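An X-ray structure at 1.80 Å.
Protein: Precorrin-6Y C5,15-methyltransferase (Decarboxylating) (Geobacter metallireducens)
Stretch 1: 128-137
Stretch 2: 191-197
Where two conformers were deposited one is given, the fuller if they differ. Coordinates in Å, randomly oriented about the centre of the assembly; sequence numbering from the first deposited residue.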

# COMPACT_ATOMS: atom_id res chain seq x y z
N VAL D 128 29.40 -13.43 -3.12
CA VAL D 128 28.44 -14.26 -2.38
C VAL D 128 28.05 -15.54 -3.12
O VAL D 128 27.99 -16.61 -2.51
CB VAL D 128 27.13 -13.46 -2.02
CG1 VAL D 128 26.04 -14.40 -1.55
CG2 VAL D 128 27.42 -12.44 -0.95
N ASP D 129 27.78 -15.41 -4.42
CA ASP D 129 27.38 -16.53 -5.28
C ASP D 129 28.44 -17.64 -5.31
O ASP D 129 28.11 -18.83 -5.24
CB ASP D 129 27.08 -16.02 -6.70
CG ASP D 129 26.90 -17.14 -7.72
OD1 ASP D 129 25.90 -17.89 -7.63
OD2 ASP D 129 27.75 -17.24 -8.63
N ARG D 130 29.71 -17.24 -5.38
CA ARG D 130 30.83 -18.19 -5.38
C ARG D 130 30.92 -18.99 -4.08
O ARG D 130 31.24 -20.18 -4.10
CB ARG D 130 32.15 -17.46 -5.67
CG ARG D 130 32.34 -17.20 -7.14
CD ARG D 130 33.08 -15.90 -7.42
NE ARG D 130 34.53 -16.11 -7.62
CZ ARG D 130 35.27 -15.46 -8.54
NH1 ARG D 130 36.58 -15.71 -8.63
NH2 ARG D 130 34.70 -14.56 -9.36
N ARG D 131 30.59 -18.33 -2.98
CA ARG D 131 30.72 -18.91 -1.65
C ARG D 131 29.47 -19.63 -1.13
O ARG D 131 29.58 -20.44 -0.21
CB ARG D 131 31.13 -17.82 -0.65
CG ARG D 131 32.42 -17.06 -1.00
CD ARG D 131 33.70 -17.82 -0.65
NE ARG D 131 33.68 -18.38 0.71
CZ ARG D 131 33.95 -17.71 1.82
NH1 ARG D 131 34.30 -16.43 1.78
NH2 ARG D 131 33.88 -18.34 2.99
N LEU D 132 28.29 -19.31 -1.68
CA LEU D 132 27.02 -19.73 -1.07
C LEU D 132 26.84 -21.24 -1.06
O LEU D 132 26.96 -21.88 -2.11
CB LEU D 132 25.82 -19.05 -1.75
CG LEU D 132 24.48 -19.15 -1.00
CD1 LEU D 132 24.46 -18.24 0.21
CD2 LEU D 132 23.30 -18.87 -1.95
N LYS D 133 26.56 -21.78 0.12
CA LYS D 133 26.39 -23.22 0.31
C LYS D 133 25.14 -23.76 -0.38
O LYS D 133 24.25 -23.00 -0.78
CB LYS D 133 26.38 -23.57 1.80
CG LYS D 133 27.72 -23.32 2.48
CD LYS D 133 27.60 -23.35 4.00
CE LYS D 133 27.53 -24.77 4.55
NZ LYS D 133 27.27 -24.78 6.01
N SER D 134 25.10 -25.09 -0.53
CA SER D 134 23.96 -25.79 -1.10
C SER D 134 22.72 -25.49 -0.27
O SER D 134 22.80 -25.40 0.96
CB SER D 134 24.24 -27.29 -1.13
OG SER D 134 23.19 -27.97 -1.81
N GLU D 135 21.59 -25.31 -0.95
CA GLU D 135 20.32 -24.89 -0.34
C GLU D 135 20.40 -23.52 0.35
O GLU D 135 19.62 -23.21 1.25
CB GLU D 135 19.79 -25.95 0.64
CG GLU D 135 19.51 -27.30 0.03
CD GLU D 135 19.08 -28.31 1.08
OE1 GLU D 135 19.93 -28.73 1.89
OE2 GLU D 135 17.89 -28.68 1.09
N GLY D 136 21.34 -22.69 -0.11
CA GLY D 136 21.52 -21.34 0.42
C GLY D 136 20.37 -20.41 0.03
O GLY D 136 19.63 -20.70 -0.89
N VAL D 137 20.21 -19.31 0.77
CA VAL D 137 19.21 -18.27 0.48
C VAL D 137 19.90 -16.92 0.59
O VAL D 137 20.61 -16.67 1.56
CB VAL D 137 17.98 -18.31 1.46
CG1 VAL D 137 16.91 -17.23 1.09
CG2 VAL D 137 17.35 -19.70 1.52
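Stretch 2 191-197: TAWKSDE

How do the two backbones run? Stretch 1 leaves its helix after Arg131, folds through a type II turn from Lys133 to Gly136 and enters a strand at Val137. Stretch 2 arrives as a strand and runs antiparallel to it, with Val137 and Trp193 loosely paired at 4.9 Å between their CA atoms. Beyond Lys194 the chain swings out at Ser195 and Asp196, which make no contact, and returns at Glu197, whose CA lies 5.5 Å from Glu135 CA.

Where is the direct hydrogen bond? It lies at the turn, where Glu135 N donates to Glu197 OE2 at 3.0 Å. Glu197 OE2 also rests 3.5 Å from Ser134 CA. Glu197 is poorly ordered, so its side-chain position deserves some caution.

Does water add to the contact between the two stretches? One water donates to Gly136 O at 2.7 Å and to Glu197 OE2 at 3.0 Å, and accepts from Lys194 N at 2.9 Å, linking both backbones with the carboxylate.

Which contacts are van der Waals packing, and which rest on charge alone? Val137 CG1 meets Thr191 CG2 at 3.8 Å, and Trp193 CB lies 3.8 Å from Gly136 O, while the indole leads away. Lys194 extends its amine toward the helix, but Lys194 NZ stops 4.2 Å from Asp129 OD1, beyond a salt bridge.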

# COMPACT_ATOMS: atom_id res chain seq x y z
N THR D 191 14.21 -12.08 -2.52
CA THR D 191 14.66 -13.40 -2.08
C THR D 191 15.13 -14.22 -3.27
O THR D 191 14.43 -14.35 -4.27
CB THR D 191 13.57 -14.11 -1.29
OG1 THR D 191 13.10 -13.23 -0.27
CG2 THR D 191 14.11 -15.40 -0.63
N ALA D 192 16.33 -14.79 -3.15
CA ALA D 192 16.94 -15.54 -4.24
C ALA D 192 17.50 -16.86 -3.73
O ALA D 192 18.15 -16.91 -2.69
CB ALA D 192 18.02 -14.73 -4.90
N TRP D 193 17.20 -17.93 -4.46
CA TRP D 193 17.64 -19.27 -4.08
C TRP D 193 17.78 -20.08 -5.35
O TRP D 193 17.30 -19.66 -6.41
CB TRP D 193 16.66 -19.93 -3.10
CG TRP D 193 15.30 -20.24 -3.69
CD1 TRP D 193 14.85 -21.46 -4.10
CD2 TRP D 193 14.23 -19.31 -3.95
NE1 TRP D 193 13.57 -21.36 -4.59
CE2 TRP D 193 13.16 -20.05 -4.51
CE3 TRP D 193 14.06 -17.93 -3.76
CZ2 TRP D 193 11.95 -19.45 -4.90
CZ3 TRP D 193 12.85 -17.33 -4.16
CH2 TRP D 193 11.81 -18.10 -4.71
N LYS D 194 18.44 -21.22 -5.27
CA LYS D 194 18.55 -22.07 -6.44
C LYS D 194 17.42 -23.09 -6.41
O LYS D 194 17.22 -23.79 -5.40
CB LYS D 194 19.92 -22.76 -6.50
CG LYS D 194 21.11 -21.84 -6.76
CD LYS D 194 21.25 -21.51 -8.25
CE LYS D 194 22.47 -20.65 -8.51
NZ LYS D 194 23.74 -21.38 -8.26
N SER D 195 16.67 -23.13 -7.50
CA SER D 195 15.59 -24.09 -7.66
C SER D 195 16.15 -25.51 -7.82
O SER D 195 15.45 -26.49 -7.57
CB SER D 195 14.72 -23.71 -8.86
OG SER D 195 13.40 -24.19 -8.70
N ASP D 196 17.42 -25.58 -8.23
CA ASP D 196 18.20 -26.81 -8.38
C ASP D 196 18.29 -27.70 -7.13
O ASP D 196 17.90 -28.86 -7.18
CB ASP D 196 19.63 -26.49 -8.84
CG ASP D 196 19.68 -25.95 -10.26
OD1 ASP D 196 19.14 -26.61 -11.18
OD2 ASP D 196 20.28 -24.87 -10.46
N GLU D 197 18.80 -27.12 -6.04
CA GLU D 197 19.31 -27.87 -4.87
C GLU D 197 18.36 -28.92 -4.29
O GLU D 197 17.52 -28.63 -3.43
CB GLU D 197 19.77 -26.92 -3.74
CG GLU D 197 20.04 -25.47 -4.15
CD GLU D 197 21.51 -25.16 -4.43
OE1 GLU D 197 22.08 -25.71 -5.40
OE2 GLU D 197 22.08 -24.33 -3.69
O HOH W 1 20.12 -22.19 -3.12